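Local coordinates for hypothetical protein AQ_328 (Aquifex aeolicus, PDB 1R4V) that is of unknown function but adopts a histone fold and may, as members of that family are thought to do, pair with other proteins, at residues R37-I42 with I100-G105; L51-V56 with D107-Y112; K62-A67 with S129-I134; L140-V145 with E161-I166. All coordinates share one frame; numbering follows the deposited sequence.

Contact 1: residues R37-I42 with I100-G105. With CAC (cacodylate ion), chain D.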
loop_
_atom_site.group_PDB
_atom_site.type_symbol
_atom_site.label_atom_id
_atom_site.label_comp_id
_atom_site.label_asym_id
_atom_site.label_seq_id
_atom_site.Cartn_x
_atom_site.Cartn_y
_atom_site.Cartn_z
ATOM N N ARG A 37 -15.711 1.350 -3.516
ATOM C CA ARG A 37 -17.003 1.101 -4.146
ATOM C C ARG A 37 -17.420 2.337 -4.928
ATOM O O ARG A 37 -17.638 2.283 -6.138
ATOM C CB ARG A 37 -18.027 0.715 -3.088
ATOM C CG ARG A 37 -19.415 0.469 -3.637
ATOM C CD ARG A 37 -20.425 -0.015 -2.593
ATOM N NE ARG A 37 -20.834 1.039 -1.659
ATOM C CZ ARG A 37 -20.457 1.178 -0.382
ATOM N NH1 ARG A 37 -20.940 2.206 0.299
ATOM N NH2 ARG A 37 -19.643 0.331 0.237
ATOM N N THR A 38 -17.475 3.471 -4.241
ATOM C CA THR A 38 -18.016 4.704 -4.824
ATOM C C THR A 38 -17.099 5.365 -5.848
ATOM O O THR A 38 -17.589 5.870 -6.853
ATOM C CB THR A 38 -18.392 5.701 -3.698
ATOM O OG1 THR A 38 -17.242 5.969 -2.874
ATOM C CG2 THR A 38 -19.370 5.056 -2.753
ATOM N N GLU A 39 -15.786 5.372 -5.627
ATOM C CA GLU A 39 -14.867 6.063 -6.540
ATOM C C GLU A 39 -14.118 5.168 -7.537
ATOM O O GLU A 39 -13.776 5.628 -8.626
ATOM C CB GLU A 39 -13.872 6.928 -5.748
ATOM C CG GLU A 39 -14.517 7.996 -4.866
ATOM C CD GLU A 39 -15.367 9.033 -5.610
ATOM O OE1 GLU A 39 -15.009 9.436 -6.747
ATOM O OE2 GLU A 39 -16.407 9.466 -5.050
ATOM N N LEU A 40 -13.858 3.908 -7.184
ATOM C CA LEU A 40 -13.081 2.990 -8.026
ATOM C C LEU A 40 -13.857 1.821 -8.635
ATOM O O LEU A 40 -13.276 1.089 -9.420
ATOM C CB LEU A 40 -11.895 2.436 -7.221
ATOM C CG LEU A 40 -10.957 3.462 -6.589
ATOM C CD1 LEU A 40 -9.835 2.842 -5.738
ATOM C CD2 LEU A 40 -10.363 4.334 -7.669
ATOM N N ASP A 41 -15.138 1.650 -8.298
ATOM C CA ASP A 41 -16.013 0.582 -8.792
ATOM C C ASP A 41 -15.537 -0.814 -8.389
ATOM O O ASP A 41 -15.630 -1.758 -9.180
ATOM C CB ASP A 41 -16.195 0.648 -10.321
ATOM C CG ASP A 41 -16.909 1.921 -10.785
ATOM O OD1 ASP A 41 -16.393 2.583 -11.719
ATOM O OD2 ASP A 41 -17.983 2.343 -10.279
ATOM N N ILE A 42 -15.015 -0.942 -7.174
ATOM C CA ILE A 42 -14.553 -2.218 -6.662
ATOM C C ILE A 42 -15.290 -2.467 -5.356
ATOM O O ILE A 42 -15.190 -1.683 -4.416
ATOM C CB ILE A 42 -13.043 -2.244 -6.392
ATOM C CG1 ILE A 42 -12.232 -2.094 -7.682
ATOM C CG2 ILE A 42 -12.701 -3.534 -5.643
ATOM C CD1 ILE A 42 -10.812 -1.625 -7.457
ATOM N N ILE A 100 -5.994 13.307 -3.708
ATOM C CA ILE A 100 -7.322 12.848 -3.284
ATOM C C ILE A 100 -7.736 13.542 -1.984
ATOM O O ILE A 100 -6.992 13.535 -1.005
ATOM C CB ILE A 100 -7.362 11.313 -3.134
ATOM C CG1 ILE A 100 -7.202 10.671 -4.513
ATOM C CG2 ILE A 100 -8.672 10.838 -2.500
ATOM C CD1 ILE A 100 -6.942 9.212 -4.462
ATOM N N GLU A 101 -8.934 14.124 -1.974
ATOM C CA GLU A 101 -9.443 14.869 -0.818
ATOM C C GLU A 101 -10.150 13.973 0.197
ATOM O O GLU A 101 -9.993 14.166 1.408
ATOM C CB GLU A 101 -10.358 16.013 -1.276
ATOM C CG GLU A 101 -9.663 16.921 -2.287
ATOM C CD GLU A 101 -10.101 18.379 -2.258
ATOM O OE1 GLU A 101 -11.227 18.684 -1.798
ATOM O OE2 GLU A 101 -9.293 19.232 -2.706
ATOM N N GLN A 102 -10.907 12.994 -0.297
ATOM C CA GLN A 102 -11.619 12.041 0.552
ATOM C C GLN A 102 -10.678 11.183 1.382
ATOM O O GLN A 102 -9.641 10.721 0.900
ATOM C CB GLN A 102 -12.504 11.120 -0.283
ATOM C CG GLN A 102 -13.286 10.065 0.530
ATOM C CD GLN A 102 -14.472 9.499 -0.234
ATOM O OE1 GLN A 102 -14.998 10.172 -1.118
ATOM N NE2 GLN A 102 -14.892 8.273 0.090
ATOM N N ASP A 103 -11.058 10.976 2.632
ATOM C CA ASP A 103 -10.327 10.121 3.532
ATOM C C ASP A 103 -10.724 8.676 3.206
ATOM O O ASP A 103 -11.895 8.330 3.351
ATOM C CB ASP A 103 -10.716 10.501 4.946
ATOM C CG ASP A 103 -9.989 9.707 5.991
ATOM O OD1 ASP A 103 -10.334 9.939 7.171
ATOM O OD2 ASP A 103 -9.098 8.855 5.760
HETATM N N MSE A 104 -9.777 7.840 2.770
HETATM C CA MSE A 104 -10.069 6.415 2.510
HETATM C C MSE A 104 -9.520 5.485 3.585
HETATM O O MSE A 104 -9.444 4.274 3.394
HETATM C CB MSE A 104 -9.609 5.998 1.122
HETATM C CG MSE A 104 -8.108 5.989 0.923
HETATM SE SE MSE A 104 -7.475 5.364 -0.858
HETATM C CE MSE A 104 -7.747 6.994 -1.892
ATOM N N GLY A 105 -9.157 6.048 4.728
ATOM C CA GLY A 105 -8.780 5.299 5.920
ATOM C C GLY A 105 -7.292 4.999 6.015
ATOM O O GLY A 105 -6.896 4.189 6.840
HETATM AS AS CAC D . -20.194 1.008 4.059
HETATM O O1 CAC D . -20.532 -0.579 3.440
HETATM O O2 CAC D . -19.977 2.286 2.896
HETATM C C1 CAC D . -21.615 1.564 5.304
HETATM C C2 CAC D . -18.478 0.769 4.977
HETATM O O HOH W 1 -16.981 8.278 -1.962
#
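At the surface of this mainly helical histone-fold protein, the last turn of helix 29-40 faces the loop that leads into helix 106-113, and Thr38 and Glu39 meet Gln102 mainly through one water. That water lies 2.5 Å from Thr38 OG1 and 2.9 Å from Gln102 OE1; its link to Glu39 OE2 is weak. Polar side chains suit such a place: short Thr38 and the longer Glu39 and Gln102 each offer an oxygen to the same water, and the direct approach of Thr38 OG1 to Gln102 NE2 is 4.4 Å. Gln102 reaches out because CG stands opposite its backbone N (chi1 179°), carrying the amide straight across to the water. Thr38 OG1 is also hydrogen-bonded to the carbonyl of His34 one turn earlier.

Beside this bridge, Arg37 presents the edge of its guanidinium to a cacodylate ion, probably from the crystallisation liquor. Arg37 NH1 gives a nearly straight bond to cacodylate O2 (2.8 Å, 168°), while NH2 adds a weak one; His34 holds the same ion and Asp33 forms a salt bridge with NH2. Replacing Arg37 by a leucine would probably leave Asp33 without this positive mate and the bound anion with His34 as its main grip. On the loop side, Gly105, whose positive phi suits glycine, precedes helix 106-113, and Asp103 closes an Asx turn: Gly105 N donates to Asp103 OD2 at 3.0 Å, from above the carboxylate plane.

Contact 2: residues L51-V56 with D107-Y112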
loop_
_atom_site.group_PDB
_atom_site.type_symbol
_atom_site.label_atom_id
_atom_site.label_comp_id
_atom_site.label_asym_id
_atom_site.label_seq_id
_atom_site.Cartn_x
_atom_site.Cartn_y
_atom_site.Cartn_z
ATOM N N LEU A 51 -6.855 -9.469 2.347
ATOM C CA LEU A 51 -5.938 -9.920 1.305
ATOM C C LEU A 51 -5.239 -8.737 0.644
ATOM O O LEU A 51 -4.023 -8.784 0.412
ATOM C CB LEU A 51 -6.682 -10.790 0.275
ATOM C CG LEU A 51 -7.133 -12.164 0.802
ATOM C CD1 LEU A 51 -8.080 -12.832 -0.185
ATOM C CD2 LEU A 51 -5.958 -13.070 1.032
ATOM N N LEU A 52 -5.999 -7.687 0.364
ATOM C CA LEU A 52 -5.489 -6.459 -0.237
ATOM C C LEU A 52 -4.418 -5.839 0.664
ATOM O O LEU A 52 -3.317 -5.514 0.211
ATOM C CB LEU A 52 -6.630 -5.475 -0.472
ATOM C CG LEU A 52 -6.274 -4.027 -0.842
ATOM C CD1 LEU A 52 -5.489 -3.987 -2.176
ATOM C CD2 LEU A 52 -7.538 -3.239 -0.929
ATOM N N LEU A 53 -4.734 -5.684 1.941
ATOM C CA LEU A 53 -3.786 -5.115 2.903
ATOM C C LEU A 53 -2.540 -5.968 3.127
ATOM O O LEU A 53 -1.450 -5.418 3.340
ATOM C CB LEU A 53 -4.483 -4.837 4.238
ATOM C CG LEU A 53 -5.624 -3.833 4.222
ATOM C CD1 LEU A 53 -6.195 -3.726 5.653
ATOM C CD2 LEU A 53 -5.183 -2.494 3.707
ATOM N N ASN A 54 -2.666 -7.297 3.074
ATOM C CA ASN A 54 -1.492 -8.147 3.198
ATOM C C ASN A 54 -0.580 -7.954 1.984
ATOM O O ASN A 54 0.631 -7.966 2.135
ATOM C CB ASN A 54 -1.831 -9.613 3.389
ATOM C CG ASN A 54 -2.355 -9.919 4.785
ATOM O OD1 ASN A 54 -2.138 -9.164 5.735
ATOM N ND2 ASN A 54 -3.039 -11.056 4.912
ATOM N N SER A 55 -1.164 -7.756 0.807
ATOM C CA SER A 55 -0.410 -7.516 -0.414
ATOM C C SER A 55 0.260 -6.135 -0.377
ATOM O O SER A 55 1.415 -5.981 -0.784
ATOM C CB SER A 55 -1.315 -7.688 -1.638
ATOM O OG SER A 55 -0.605 -7.400 -2.820
ATOM N N VAL A 56 -0.456 -5.120 0.112
ATOM C CA VAL A 56 0.105 -3.785 0.281
ATOM C C VAL A 56 1.308 -3.838 1.231
ATOM O O VAL A 56 2.383 -3.291 0.952
ATOM C CB VAL A 56 -0.982 -2.772 0.742
ATOM C CG1 VAL A 56 -0.364 -1.457 1.169
ATOM C CG2 VAL A 56 -1.991 -2.545 -0.378
ATOM N N ASP A 107 -4.586 6.375 7.220
ATOM C CA ASP A 107 -3.938 6.510 8.524
ATOM C C ASP A 107 -4.291 5.386 9.472
ATOM O O ASP A 107 -3.420 4.895 10.187
ATOM C CB ASP A 107 -4.250 7.854 9.162
ATOM C CG ASP A 107 -3.632 8.996 8.394
ATOM O OD1 ASP A 107 -4.331 10.006 8.148
ATOM O OD2 ASP A 107 -2.455 8.945 7.981
ATOM N N GLU A 108 -5.555 4.961 9.458
ATOM C CA GLU A 108 -5.978 3.857 10.291
ATOM C C GLU A 108 -5.443 2.552 9.708
ATOM O O GLU A 108 -5.063 1.647 10.450
ATOM C CB GLU A 108 -7.510 3.809 10.416
ATOM C CG GLU A 108 -8.149 5.103 10.911
ATOM C CD GLU A 108 -8.592 6.076 9.813
ATOM O OE1 GLU A 108 -7.775 6.464 8.935
ATOM O OE2 GLU A 108 -9.784 6.476 9.838
ATOM N N LEU A 109 -5.410 2.441 8.386
ATOM C CA LEU A 109 -4.992 1.194 7.760
ATOM C C LEU A 109 -3.489 0.970 7.979
ATOM O O LEU A 109 -3.015 -0.161 8.139
ATOM C CB LEU A 109 -5.339 1.219 6.276
ATOM C CG LEU A 109 -6.836 1.256 5.948
ATOM C CD1 LEU A 109 -6.956 1.549 4.460
ATOM C CD2 LEU A 109 -7.501 -0.036 6.370
ATOM N N LEU A 110 -2.739 2.063 8.010
ATOM C CA LEU A 110 -1.301 2.004 8.273
ATOM C C LEU A 110 -1.049 1.383 9.649
ATOM O O LEU A 110 -0.227 0.484 9.791
ATOM C CB LEU A 110 -0.686 3.403 8.214
ATOM C CG LEU A 110 0.717 3.562 7.619
ATOM C CD1 LEU A 110 1.351 4.752 8.277
ATOM C CD2 LEU A 110 1.634 2.323 7.674
ATOM N N GLU A 111 -1.761 1.852 10.667
ATOM C CA GLU A 111 -1.635 1.285 12.010
ATOM C C GLU A 111 -2.088 -0.166 12.050
ATOM O O GLU A 111 -1.473 -1.007 12.695
ATOM C CB GLU A 111 -2.399 2.093 13.060
ATOM C CG GLU A 111 -1.832 1.879 14.455
ATOM C CD GLU A 111 -2.429 2.803 15.513
ATOM O OE1 GLU A 111 -1.706 3.148 16.491
ATOM O OE2 GLU A 111 -3.620 3.185 15.369
ATOM N N TYR A 112 -3.174 -0.457 11.348
ATOM C CA TYR A 112 -3.678 -1.813 11.258
ATOM C C TYR A 112 -2.673 -2.814 10.702
ATOM O O TYR A 112 -2.538 -3.893 11.263
ATOM C CB TYR A 112 -4.922 -1.847 10.390
ATOM C CG TYR A 112 -5.513 -3.228 10.336
ATOM C CD1 TYR A 112 -6.325 -3.654 11.368
ATOM C CD2 TYR A 112 -5.250 -4.100 9.275
ATOM C CE1 TYR A 112 -6.886 -4.895 11.357
ATOM C CE2 TYR A 112 -5.823 -5.373 9.244
ATOM C CZ TYR A 112 -6.641 -5.748 10.301
ATOM O OH TYR A 112 -7.259 -6.968 10.402
#
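The ring of Tyr112 receives methyl CD1 of Leu53 obliquely, on the side where CD2 and CE2 lie, and it also packs edge-to-face with the ring of Phe29 from helix 29-40. Leu53 CD1 stands 3.8 Å from Tyr112 CD2, and the two side chains cross at about a right angle. CG of Tyr112 lies anti to the backbone N (chi1 -177°), which swings the ring off helix 106-113 and over to helix 46-62.

The same methyl of Leu53 also reaches Leu109, where it lies 4.0 Å from CD2. Leu109 and Tyr112 are three residues apart, so one helical turn offers both a branched aliphatic group and a ring to a single leucine. Leu53 is buried and suits the place because its reach brings one methyl, CD1, to both Leu109 and the ring; Phe29 and Met135 pack on it from the neighbouring helices. The tyrosine differs from a phenylalanine in its hydroxyl, which is hydrogen-bonded to Glu50 OE2, one turn before Leu53.

Between the segments the adhesion is therefore apolar, from methyl-to-methyl and methyl-to-ring packing, while the phenol hydroxyl is bonded to a carboxylate on helix 46-62.

Contact 3: residues K62-A67 with S129-I134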
loop_
_atom_site.group_PDB
_atom_site.type_symbol
_atom_site.label_atom_id
_atom_site.label_comp_id
_atom_site.label_asym_id
_atom_site.label_seq_id
_atom_site.Cartn_x
_atom_site.Cartn_y
_atom_site.Cartn_z
ATOM N N LYS A 62 9.017 -4.800 0.210
ATOM C CA LYS A 62 9.843 -4.878 -1.010
ATOM C C LYS A 62 10.451 -3.549 -1.439
ATOM O O LYS A 62 11.512 -3.511 -2.078
ATOM C CB LYS A 62 9.067 -5.506 -2.162
ATOM C CG LYS A 62 8.906 -6.978 -1.960
ATOM C CD LYS A 62 8.258 -7.665 -3.162
ATOM C CE LYS A 62 9.266 -8.539 -3.902
ATOM N NZ LYS A 62 8.665 -9.286 -5.042
ATOM N N LEU A 63 9.839 -2.444 -1.040
ATOM C CA LEU A 63 10.424 -1.149 -1.320
ATOM C C LEU A 63 11.741 -0.912 -0.587
ATOM O O LEU A 63 12.507 -0.034 -0.978
ATOM C CB LEU A 63 9.452 -0.011 -0.993
ATOM C CG LEU A 63 8.137 -0.020 -1.780
ATOM C CD1 LEU A 63 7.214 1.075 -1.304
ATOM C CD2 LEU A 63 8.355 0.075 -3.273
ATOM N N PHE A 64 12.006 -1.684 0.454
ATOM C CA PHE A 64 13.269 -1.597 1.192
ATOM C C PHE A 64 14.415 -2.421 0.573
ATOM O O PHE A 64 15.539 -2.418 1.076
ATOM C CB PHE A 64 13.016 -1.917 2.671
ATOM C CG PHE A 64 12.295 -0.819 3.385
ATOM C CD1 PHE A 64 10.908 -0.681 3.266
ATOM C CD2 PHE A 64 12.989 0.115 4.151
ATOM C CE1 PHE A 64 10.236 0.352 3.891
ATOM C CE2 PHE A 64 12.301 1.138 4.767
ATOM C CZ PHE A 64 10.938 1.256 4.652
ATOM N N TYR A 65 14.175 -3.120 -0.534
ATOM C CA TYR A 65 15.250 -3.770 -1.280
ATOM C C TYR A 65 16.300 -2.748 -1.719
ATOM O O TYR A 65 15.989 -1.729 -2.349
ATOM C CB TYR A 65 14.702 -4.476 -2.537
ATOM C CG TYR A 65 15.774 -5.055 -3.437
ATOM C CD1 TYR A 65 16.372 -6.282 -3.133
ATOM C CD2 TYR A 65 16.186 -4.379 -4.593
ATOM C CE1 TYR A 65 17.382 -6.827 -3.969
ATOM C CE2 TYR A 65 17.173 -4.914 -5.438
ATOM C CZ TYR A 65 17.779 -6.124 -5.118
ATOM O OH TYR A 65 18.737 -6.622 -5.992
ATOM N N GLY A 66 17.535 -3.014 -1.346
ATOM C CA GLY A 66 18.656 -2.127 -1.646
ATOM C C GLY A 66 18.779 -0.894 -0.777
ATOM O O GLY A 66 19.786 -0.194 -0.900
ATOM N N ALA A 67 17.828 -0.644 0.124
ATOM C CA ALA A 67 17.790 0.615 0.857
ATOM C C ALA A 67 18.941 0.832 1.849
ATOM O O ALA A 67 19.481 1.930 1.938
ATOM C CB ALA A 67 16.467 0.846 1.533
ATOM N N SER A 129 7.202 9.841 8.157
ATOM C CA SER A 129 6.142 10.797 7.837
ATOM C C SER A 129 5.552 10.645 6.446
ATOM O O SER A 129 4.455 11.117 6.217
ATOM C CB SER A 129 6.659 12.228 7.964
ATOM O OG SER A 129 6.973 12.462 9.326
ATOM N N GLU A 130 6.264 10.016 5.512
ATOM C CA GLU A 130 5.747 9.758 4.161
ATOM C C GLU A 130 5.027 8.433 4.004
ATOM O O GLU A 130 4.566 8.148 2.910
ATOM C CB GLU A 130 6.884 9.763 3.122
ATOM C CG GLU A 130 7.392 11.145 2.751
ATOM C CD GLU A 130 6.293 12.053 2.202
ATOM O OE1 GLU A 130 5.577 11.642 1.251
ATOM O OE2 GLU A 130 6.150 13.186 2.736
ATOM N N TYR A 131 4.962 7.610 5.040
ATOM C CA TYR A 131 4.382 6.283 4.922
ATOM C C TYR A 131 2.931 6.332 4.489
ATOM O O TYR A 131 2.454 5.422 3.812
ATOM C CB TYR A 131 4.476 5.536 6.250
ATOM C CG TYR A 131 5.755 4.829 6.564
ATOM C CD1 TYR A 131 6.925 4.996 5.800
ATOM C CD2 TYR A 131 5.799 3.957 7.642
ATOM C CE1 TYR A 131 8.108 4.323 6.129
ATOM C CE2 TYR A 131 6.965 3.261 7.962
ATOM C CZ TYR A 131 8.105 3.439 7.205
ATOM O OH TYR A 131 9.213 2.742 7.586
ATOM N N ARG A 132 2.190 7.356 4.904
ATOM C CA ARG A 132 0.794 7.438 4.471
ATOM C C ARG A 132 0.659 7.645 2.960
ATOM O O ARG A 132 -0.225 7.081 2.322
ATOM C CB ARG A 132 0.034 8.496 5.281
ATOM C CG ARG A 132 0.470 9.941 5.051
ATOM C CD ARG A 132 -0.302 10.935 5.939
ATOM N NE ARG A 132 -1.724 10.604 5.899
ATOM C CZ ARG A 132 -2.525 10.873 4.876
ATOM N NH1 ARG A 132 -3.795 10.507 4.959
ATOM N NH2 ARG A 132 -2.091 11.509 3.786
ATOM N N ASN A 133 1.554 8.435 2.369
ATOM C CA ASN A 133 1.557 8.659 0.930
ATOM C C ASN A 133 1.992 7.410 0.183
ATOM O O ASN A 133 1.421 7.084 -0.834
ATOM C CB ASN A 133 2.411 9.858 0.565
ATOM C CG ASN A 133 1.830 11.129 1.154
ATOM O OD1 ASN A 133 0.605 11.305 1.192
ATOM N ND2 ASN A 133 2.702 11.990 1.659
ATOM N N ILE A 134 2.986 6.708 0.699
ATOM C CA ILE A 134 3.441 5.465 0.060
ATOM C C ILE A 134 2.332 4.424 0.068
ATOM O O ILE A 134 2.066 3.783 -0.957
ATOM C CB ILE A 134 4.694 4.952 0.761
ATOM C CG1 ILE A 134 5.835 5.952 0.539
ATOM C CG2 ILE A 134 5.067 3.573 0.236
ATOM C CD1 ILE A 134 7.081 5.686 1.362
#
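Leu63 lays its CD1 methyl against CG2 of Ile134, 3.6 Å away, where the turn after helix 46-62 of this histone fold packs on the first turn of the long helix 131-149. The two side chains lie alongside, running in opposite senses. CG2 of Ile134, anti to its backbone N, points at the leucine; a branch at CB puts this methyl close to the helix, where it meets a side chain from the turn. Leu63 CG is anti to the carbonyl carbon (chi1 -61°), which sends its fork over toward the same helix.

Next to this pair Phe64 meets Tyr131. Their side chains cross at about a right angle, and the approach is oblique for both rings: Phe64 CZ lies 3.7 Å from Tyr131 OH. Tyr131 is further packed edge-to-face by Phe60, while Phe64 rests on Ile79 and Val123, one from each of the two short parallel strands that are a familiar feature of histone-fold loops. Buried aromatic groups thus join the helices to that small sheet.

The backbone that presents these side chains is a type I turn, closed by Tyr65 N donating to Lys62 O at 3.1 Å. Gly66 then takes positive phi, easy for glycine, as the N-cap residue before helix 67-73. Across the contact, helix 131-149 starts with a side-chain bond of its own: Asn133 ND2 donates to Glu130 OE1 at 2.9 Å, nearly straight at 171°, keeping to the amide plane of the asparagine but approaching from above the carboxylate plane.

Contact 4: residues L140-V145 with E161-I166. With ZN (zinc ion), chain B.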
loop_
_atom_site.group_PDB
_atom_site.type_symbol
_atom_site.label_atom_id
_atom_site.label_comp_id
_atom_site.label_asym_id
_atom_site.label_seq_id
_atom_site.Cartn_x
_atom_site.Cartn_y
_atom_site.Cartn_z
ATOM N N LEU A 140 -3.839 2.603 -4.429
ATOM C CA LEU A 140 -4.333 2.987 -5.747
ATOM C C LEU A 140 -3.775 2.111 -6.826
ATOM O O LEU A 140 -4.499 1.776 -7.752
ATOM C CB LEU A 140 -3.980 4.418 -6.118
ATOM C CG LEU A 140 -4.683 5.465 -5.251
ATOM C CD1 LEU A 140 -4.325 6.822 -5.822
ATOM C CD2 LEU A 140 -6.187 5.262 -5.176
HETATM N N MSE A 141 -2.487 1.779 -6.712
HETATM C CA MSE A 141 -1.902 0.804 -7.620
HETATM C C MSE A 141 -2.607 -0.548 -7.621
HETATM O O MSE A 141 -2.927 -1.079 -8.692
HETATM C CB MSE A 141 -0.428 0.636 -7.336
HETATM C CG MSE A 141 0.142 -0.336 -8.309
HETATM SE SE MSE A 141 0.404 -2.124 -7.460
HETATM C CE MSE A 141 1.441 -2.945 -8.933
ATOM N N HIS A 142 -2.864 -1.102 -6.445
ATOM C CA HIS A 142 -3.634 -2.332 -6.321
ATOM C C HIS A 142 -5.039 -2.209 -6.909
ATOM O O HIS A 142 -5.485 -3.135 -7.549
ATOM C CB HIS A 142 -3.748 -2.805 -4.875
ATOM C CG HIS A 142 -2.528 -3.505 -4.382
ATOM N ND1 HIS A 142 -1.359 -2.839 -4.082
ATOM C CD2 HIS A 142 -2.297 -4.813 -4.123
ATOM C CE1 HIS A 142 -0.459 -3.708 -3.655
ATOM N NE2 HIS A 142 -1.004 -4.912 -3.678
ATOM N N ALA A 143 -5.720 -1.091 -6.722
ATOM C CA ALA A 143 -7.042 -0.905 -7.338
ATOM C C ALA A 143 -6.948 -1.000 -8.871
ATOM O O ALA A 143 -7.812 -1.585 -9.513
ATOM C CB ALA A 143 -7.647 0.435 -6.901
ATOM N N ASP A 144 -5.896 -0.430 -9.441
ATOM C CA ASP A 144 -5.643 -0.421 -10.874
ATOM C C ASP A 144 -5.466 -1.867 -11.347
ATOM O O ASP A 144 -6.060 -2.281 -12.330
ATOM C CB ASP A 144 -4.416 0.432 -11.211
ATOM C CG ASP A 144 -4.187 0.588 -12.729
ATOM O OD1 ASP A 144 -5.146 0.880 -13.481
ATOM O OD2 ASP A 144 -3.062 0.450 -13.268
ATOM N N VAL A 145 -4.676 -2.647 -10.620
ATOM C CA VAL A 145 -4.411 -4.027 -10.971
ATOM C C VAL A 145 -5.691 -4.854 -10.806
ATOM O O VAL A 145 -5.967 -5.684 -11.669
ATOM C CB VAL A 145 -3.241 -4.597 -10.144
ATOM C CG1 VAL A 145 -3.031 -6.089 -10.466
ATOM C CG2 VAL A 145 -1.969 -3.774 -10.448
ATOM N N GLU A 161 -6.014 -13.237 -4.539
ATOM C CA GLU A 161 -4.776 -14.002 -4.450
ATOM C C GLU A 161 -3.955 -13.885 -5.721
ATOM O O GLU A 161 -2.726 -13.766 -5.663
ATOM C CB GLU A 161 -5.054 -15.468 -4.113
ATOM C CG GLU A 161 -5.581 -15.670 -2.700
ATOM C CD GLU A 161 -5.937 -17.127 -2.423
ATOM O OE1 GLU A 161 -5.223 -18.010 -2.867
ATOM O OE2 GLU A 161 -6.956 -17.410 -1.774
ATOM N N PHE A 162 -4.612 -13.893 -6.871
ATOM C CA PHE A 162 -3.924 -13.649 -8.141
ATOM C C PHE A 162 -3.358 -12.227 -8.279
ATOM O O PHE A 162 -2.250 -12.051 -8.761
ATOM C CB PHE A 162 -4.886 -13.943 -9.286
ATOM C CG PHE A 162 -4.315 -13.664 -10.658
ATOM C CD1 PHE A 162 -3.236 -14.390 -11.141
ATOM C CD2 PHE A 162 -4.878 -12.691 -11.480
ATOM C CE1 PHE A 162 -2.723 -14.148 -12.408
ATOM C CE2 PHE A 162 -4.371 -12.443 -12.755
ATOM C CZ PHE A 162 -3.289 -13.183 -13.217
ATOM N N VAL A 163 -4.099 -11.206 -7.859
ATOM C CA VAL A 163 -3.596 -9.824 -7.837
ATOM C C VAL A 163 -2.315 -9.724 -6.997
ATOM O O VAL A 163 -1.328 -9.169 -7.461
ATOM C CB VAL A 163 -4.686 -8.816 -7.359
ATOM C CG1 VAL A 163 -4.136 -7.431 -7.028
ATOM C CG2 VAL A 163 -5.787 -8.675 -8.409
ATOM N N ALA A 164 -2.314 -10.274 -5.790
ATOM C CA ALA A 164 -1.121 -10.289 -4.958
ATOM C C ALA A 164 0.099 -10.941 -5.624
ATOM O O ALA A 164 1.213 -10.427 -5.474
ATOM C CB ALA A 164 -1.381 -10.968 -3.637
ATOM N N GLN A 165 -0.118 -12.046 -6.332
ATOM C CA GLN A 165 0.916 -12.727 -7.104
ATOM C C GLN A 165 1.510 -11.853 -8.191
ATOM O O GLN A 165 2.733 -11.772 -8.339
ATOM C CB GLN A 165 0.361 -13.983 -7.758
ATOM C CG GLN A 165 0.141 -15.121 -6.792
ATOM C CD GLN A 165 -0.232 -16.443 -7.476
ATOM O OE1 GLN A 165 0.615 -17.334 -7.563
ATOM N NE2 GLN A 165 -1.466 -16.563 -7.983
ATOM N N ILE A 166 0.671 -11.197 -8.983
ATOM C CA ILE A 166 1.202 -10.393 -10.080
ATOM C C ILE A 166 1.809 -9.091 -9.598
ATOM O O ILE A 166 2.735 -8.599 -10.222
ATOM C CB ILE A 166 0.218 -10.202 -11.253
ATOM C CG1 ILE A 166 -0.997 -9.390 -10.861
ATOM C CG2 ILE A 166 -0.183 -11.567 -11.821
ATOM C CD1 ILE A 166 -1.974 -9.221 -12.015
HETATM ZN ZN ZN B . -6.283 -19.828 -2.957
#
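One methyl, CG1 of Val145, meets both Val163 and Ile166 where segments 140-145 and 161-166 cross at 116°, their axes 10.4 Å apart and the CA atoms of Val145 and Val163 at 6.6 Å. Small beta-branched residues suit such a crossing, giving an apolar surface without a long chain to accommodate. CG1 of Val145 lies 3.9 Å from CG1 of Val163, and the same methyl is 3.7 Å from CD1 of Ile166. Ile166 places CG1 between its backbone N and carbonyl carbon (chi1 66°), a crowded position that turns CD1 toward the valine.

His142 adds a looser touch, its CD2 lying 4.3 Å from Val163 CG1 and meeting it obliquely. Its nitrogens are occupied elsewhere: ND1 is hydrogen-bonded to the carbonyl of Leu138 and NE2 to Ser55 on helix 46-62.

Glu161, on helix 157-168 but turned from the valines, binds a zinc ion through OE1 at 2.1 Å, with Glu158 as the second protein ligand. The helix is thus amphipathic: methyl groups pack against helix 131-149, while carboxylates on another side hold the metal. The crossing itself rests on apolar packing that is only partly buried, and its histidine can sit among methyls because both ring nitrogens have partners.

Contacts 2 and 3 are buried and apolar, contact 4 is partly buried, and contact 1 lies at the surface, where a water and a bound anion replace packed methyls. Contacts 3 and 4 share helix 131-149 but lie on opposite sides of the chain's centre and do not touch. Contact 4 meets contact 2 where Leu52 packs on His142, beside the Ser55-His142 pair. Contacts 2 and 3 are tied by the salt bridge of Asp107 with Arg132, and contact 1 joins contact 4 where Leu40 and Ile42 pack on Ala143. Helix 131-149 thus touches all of them.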